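PDB 1VPB: putative modulator of DNA gyrase from Bacteroides thetaiotaomicron, which is of uncertain function but probably acts as a metallopeptidase of the PmbA/TldD type. Local coordinates for residues Pro253-Ile264 and Asp429-Ile438. Sequence-based numbering, arbitrary orientation. Where two conformers were deposited one is given.
Sequences PMNSSRLLSPMI and DPRLNSSWRI
Leu-260 and Ile-438 meet where helix 256-265 packs against the short strand 436-437 and the residue after it, inside the C-terminal domain of the PmbA/TldD fold. The strand lies at one border of a small mixed sheet, hydrogen-bonded through its backbone to strand 352-354. The tight, apolar part of the contact consists of the buried Leu-260, Ile-264 and Ile-438 with the benzo edge of Trp-436. Leu-260 CD2 reaches Ile-438 CD1 at 3.6 Å and also approaches the Trp-436 ring at its edge, near the ring plane. Branched aliphatic chains suit such a buried place, and Trp-420 of helix 416-421 packs on Leu-260. The broad indole of Trp-436 lies along nearly two turns of the helix, from Ser-257 to Ile-264, with CZ3 4.0 Å from Ile-264 CG1. The small side chains of Ser-257 and Ser-261 let it come close to the helix backbone, Trp-436 CH2 lying 3.8 Å from Ser-261 CA. At this polar margin Ser-257 OG, beside its own backbone N (chi1 -61°), lies 3.4 Å from Ile-438 CG1 and shares a water with Trp-436 O.

Toward residues 253-254 and 429-431 the contact is more polar, and every residue that touches is partly exposed. The compact Pro-253 ring sets CG 3.2 Å from Asp-429 O and crosses the Asp-429 side chain at about a right angle, near OD2, which Ser-440 holds. Met-254, flexible and bent at chi2 and chi3, lays its CE methyl over one face of the Arg-431 guanidinium, while Tyr-211 of strand 207-214 makes a cation-pi contact with the same arginine. Replacing Arg-431 by an alanine would probably leave the Met-254 methyl without its flat partner and Tyr-211 without its cation. Just before the strand, Ser-434 forms an ST turn, its OG accepting from Trp-436 N at 3.0 Å with an N-H...O angle of 154°.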
loop_
_atom_site.group_PDB
_atom_site.type_symbol
_atom_site.label_atom_id
_atom_site.label_comp_id
_atom_site.label_asym_id
_atom_site.label_seq_id
_atom_site.Cartn_x
_atom_site.Cartn_y
_atom_site.Cartn_z
ATOM N N PRO A 253 -6.617 16.102 19.357
ATOM C CA PRO A 253 -7.469 15.009 19.004
ATOM C C PRO A 253 -7.165 14.499 17.600
ATOM O O PRO A 253 -7.408 13.343 17.284
ATOM C CB PRO A 253 -8.862 15.638 19.047
ATOM C CG PRO A 253 -8.742 16.802 19.854
ATOM C CD PRO A 253 -7.378 17.347 19.522
ATOM N N MET A 254 -6.655 15.370 16.737
ATOM C CA MET A 254 -6.242 14.898 15.414
ATOM C C MET A 254 -5.159 13.783 15.583
ATOM O O MET A 254 -5.126 12.886 14.730
ATOM C CB MET A 254 -5.787 16.084 14.545
ATOM C CG MET A 254 -5.573 15.771 13.087
ATOM S SD MET A 254 -6.931 14.858 12.245
ATOM C CE MET A 254 -8.225 16.056 12.046
ATOM N N ASN A 255 -4.365 13.800 16.699
ATOM C CA ASN A 255 -3.176 12.922 16.945
ATOM C C ASN A 255 -3.091 12.017 18.194
ATOM O O ASN A 255 -2.201 11.188 18.288
ATOM C CB ASN A 255 -1.918 13.794 16.978
ATOM C CG ASN A 255 -1.575 14.339 15.622
ATOM O OD1 ASN A 255 -0.963 13.646 14.812
ATOM N ND2 ASN A 255 -2.005 15.560 15.349
ATOM N N SER A 256 -4.050 12.170 19.102
ATOM C CA SER A 256 -4.069 11.454 20.365
ATOM C C SER A 256 -4.207 9.944 20.168
ATOM O O SER A 256 -3.709 9.139 20.943
ATOM C CB SER A 256 -5.259 11.956 21.195
ATOM O OG SER A 256 -6.497 11.964 20.477
ATOM N N SER A 257 -4.910 9.567 19.119
ATOM C CA SER A 257 -5.112 8.152 18.814
ATOM C C SER A 257 -3.800 7.455 18.445
ATOM O O SER A 257 -3.644 6.237 18.702
ATOM C CB SER A 257 -6.124 7.974 17.689
ATOM O OG SER A 257 -7.377 8.531 18.102
ATOM N N ARG A 258 -2.891 8.190 17.841
ATOM C CA ARG A 258 -1.570 7.679 17.431
ATOM C C ARG A 258 -0.780 7.015 18.568
ATOM O O ARG A 258 -0.248 5.916 18.399
ATOM C CB ARG A 258 -0.717 8.792 16.787
ATOM C CG ARG A 258 0.502 8.273 15.932
ATOM C CD ARG A 258 1.891 8.012 16.623
ATOM N NE ARG A 258 2.570 6.861 15.994
ATOM C CZ ARG A 258 3.644 6.899 15.193
ATOM N NH1 ARG A 258 4.275 8.034 14.852
ATOM N NH2 ARG A 258 4.096 5.746 14.710
ATOM N N LEU A 259 -0.698 7.672 19.727
ATOM C CA LEU A 259 0.002 7.076 20.867
ATOM C C LEU A 259 -0.731 5.878 21.503
ATOM O O LEU A 259 -0.094 5.052 22.186
ATOM C CB LEU A 259 0.265 8.165 21.917
ATOM C CG LEU A 259 1.235 9.246 21.474
ATOM C CD1 LEU A 259 1.223 10.391 22.497
ATOM C CD2 LEU A 259 2.636 8.625 21.324
ATOM N N LEU A 260 -2.052 5.785 21.307
ATOM C CA LEU A 260 -2.841 4.717 21.838
ATOM C C LEU A 260 -2.759 3.475 20.978
ATOM O O LEU A 260 -2.801 2.336 21.465
ATOM C CB LEU A 260 -4.317 5.122 21.932
ATOM C CG LEU A 260 -5.225 4.127 22.613
ATOM C CD1 LEU A 260 -4.850 3.843 24.052
ATOM C CD2 LEU A 260 -6.650 4.663 22.573
ATOM N N SER A 261 -2.616 3.715 19.688
ATOM C CA SER A 261 -2.613 2.632 18.693
ATOM C C SER A 261 -1.675 1.451 19.033
ATOM O O SER A 261 -2.122 0.329 19.019
ATOM C CB SER A 261 -2.261 3.202 17.313
ATOM O OG SER A 261 -2.405 2.182 16.370
ATOM N N PRO A 262 -0.407 1.679 19.370
ATOM C CA PRO A 262 0.461 0.556 19.712
ATOM C C PRO A 262 0.072 -0.195 20.954
ATOM O O PRO A 262 0.393 -1.380 21.083
ATOM C CB PRO A 262 1.834 1.182 19.838
ATOM C CG PRO A 262 1.643 2.606 19.941
ATOM C CD PRO A 262 0.338 2.954 19.336
ATOM N N MET A 263 -0.652 0.457 21.866
ATOM C CA MET A 263 -1.156 -0.248 23.040
ATOM C C MET A 263 -2.233 -1.215 22.584
ATOM O O MET A 263 -2.310 -2.358 23.040
ATOM C CB MET A 263 -1.753 0.743 24.029
ATOM C CG MET A 263 -0.756 1.745 24.605
ATOM S SD MET A 263 0.390 1.089 25.833
ATOM C CE MET A 263 -0.596 0.908 27.253
ATOM N N ILE A 264 -3.078 -0.760 21.671
ATOM C CA ILE A 264 -4.169 -1.616 21.206
ATOM C C ILE A 264 -3.624 -2.786 20.378
ATOM O O ILE A 264 -4.100 -3.894 20.509
ATOM C CB ILE A 264 -5.143 -0.794 20.389
ATOM C CG1 ILE A 264 -5.688 0.350 21.274
ATOM C CG2 ILE A 264 -6.283 -1.644 19.824
ATOM C CD1 ILE A 264 -6.308 -0.054 22.518
ATOM N N ASP A 429 -12.981 16.668 23.932
ATOM C CA ASP A 429 -12.997 16.975 22.537
ATOM C C ASP A 429 -12.602 15.811 21.575
ATOM O O ASP A 429 -11.801 16.039 20.642
ATOM C CB ASP A 429 -12.128 18.215 22.284
ATOM C CG ASP A 429 -10.689 18.041 22.751
ATOM O OD1 ASP A 429 -10.395 17.033 23.455
ATOM O OD2 ASP A 429 -9.802 18.859 22.432
ATOM N N PRO A 430 -13.152 14.608 21.792
ATOM C CA PRO A 430 -12.891 13.491 20.904
ATOM C C PRO A 430 -13.461 13.784 19.519
ATOM O O PRO A 430 -14.434 14.530 19.421
ATOM C CB PRO A 430 -13.680 12.345 21.528
ATOM C CG PRO A 430 -14.701 12.966 22.360
ATOM C CD PRO A 430 -14.100 14.232 22.841
ATOM N N ARG A 431 -12.879 13.206 18.477
ATOM C CA ARG A 431 -13.453 13.262 17.125
ATOM C C ARG A 431 -14.493 12.163 17.004
ATOM O O ARG A 431 -14.167 10.994 16.856
ATOM C CB ARG A 431 -12.345 13.073 16.080
ATOM C CG ARG A 431 -11.312 14.188 16.106
ATOM C CD ARG A 431 -10.323 14.236 14.891
ATOM N NE ARG A 431 -10.857 14.415 13.509
ATOM C CZ ARG A 431 -11.613 15.438 13.040
ATOM N NH1 ARG A 431 -12.044 16.410 13.837
ATOM N NH2 ARG A 431 -11.974 15.467 11.740
ATOM N N LEU A 432 -15.754 12.523 17.101
ATOM C CA LEU A 432 -16.822 11.517 17.091
ATOM C C LEU A 432 -17.062 10.813 15.767
ATOM O O LEU A 432 -17.700 9.760 15.745
ATOM C CB LEU A 432 -18.105 12.120 17.599
ATOM C CG LEU A 432 -18.040 12.718 19.010
ATOM C CD1 LEU A 432 -19.365 13.352 19.393
ATOM C CD2 LEU A 432 -17.590 11.698 20.029
ATOM N N ASN A 433 -16.568 11.365 14.668
ATOM C CA ASN A 433 -16.754 10.725 13.364
ATOM C C ASN A 433 -15.684 9.647 13.096
ATOM O O ASN A 433 -15.692 8.980 12.048
ATOM C CB ASN A 433 -16.825 11.810 12.267
ATOM C CG ASN A 433 -18.054 12.718 12.403
ATOM O OD1 ASN A 433 -17.951 13.963 12.465
ATOM N ND2 ASN A 433 -19.221 12.112 12.406
ATOM N N SER A 434 -14.784 9.454 14.068
ATOM C CA SER A 434 -13.798 8.386 14.032
ATOM C C SER A 434 -14.296 7.194 14.873
ATOM O O SER A 434 -14.957 7.387 15.837
ATOM C CB SER A 434 -12.491 8.902 14.686
ATOM O OG SER A 434 -11.500 7.891 14.642
ATOM N N SER A 435 -13.890 5.984 14.530
ATOM C CA SER A 435 -14.033 4.845 15.435
ATOM C C SER A 435 -13.133 4.872 16.675
ATOM O O SER A 435 -13.349 4.083 17.609
ATOM C CB SER A 435 -13.877 3.524 14.694
ATOM O OG SER A 435 -12.549 3.439 14.188
ATOM N N TRP A 436 -12.141 5.769 16.650
ATOM C CA TRP A 436 -11.248 6.112 17.773
ATOM C C TRP A 436 -11.788 7.426 18.397
ATOM O O TRP A 436 -11.521 8.486 17.852
ATOM C CB TRP A 436 -9.823 6.392 17.260
ATOM C CG TRP A 436 -9.136 5.185 16.619
ATOM C CD1 TRP A 436 -9.334 4.691 15.362
ATOM C CD2 TRP A 436 -8.165 4.342 17.233
ATOM N NE1 TRP A 436 -8.546 3.580 15.159
ATOM C CE2 TRP A 436 -7.818 3.344 16.298
ATOM C CE3 TRP A 436 -7.556 4.313 18.496
ATOM C CZ2 TRP A 436 -6.891 2.344 16.585
ATOM C CZ3 TRP A 436 -6.621 3.325 18.766
ATOM C CH2 TRP A 436 -6.298 2.356 17.812
ATOM N N ARG A 437 -12.562 7.363 19.481
ATOM C CA ARG A 437 -13.086 8.595 20.090
ATOM C C ARG A 437 -12.184 8.941 21.272
ATOM O O ARG A 437 -12.480 8.645 22.433
ATOM C CB ARG A 437 -14.506 8.287 20.520
ATOM C CG ARG A 437 -15.488 8.059 19.398
ATOM C CD ARG A 437 -16.887 7.853 19.865
ATOM N NE ARG A 437 -17.769 7.788 18.696
ATOM C CZ ARG A 437 -19.044 8.097 18.701
ATOM N NH1 ARG A 437 -19.652 8.451 19.817
ATOM N NH2 ARG A 437 -19.738 8.000 17.582
ATOM N N ILE A 438 -11.067 9.557 20.943
ATOM C CA ILE A 438 -10.013 9.875 21.888
ATOM C C ILE A 438 -9.822 11.394 21.905
ATOM O O ILE A 438 -9.528 11.992 20.863
ATOM C CB ILE A 438 -8.670 9.241 21.433
ATOM C CG1 ILE A 438 -8.868 7.754 21.036
ATOM C CG2 ILE A 438 -7.632 9.415 22.487
ATOM C CD1 ILE A 438 -9.449 6.856 22.039
HETATM O O HOH W 1 -9.548 10.009 16.525
#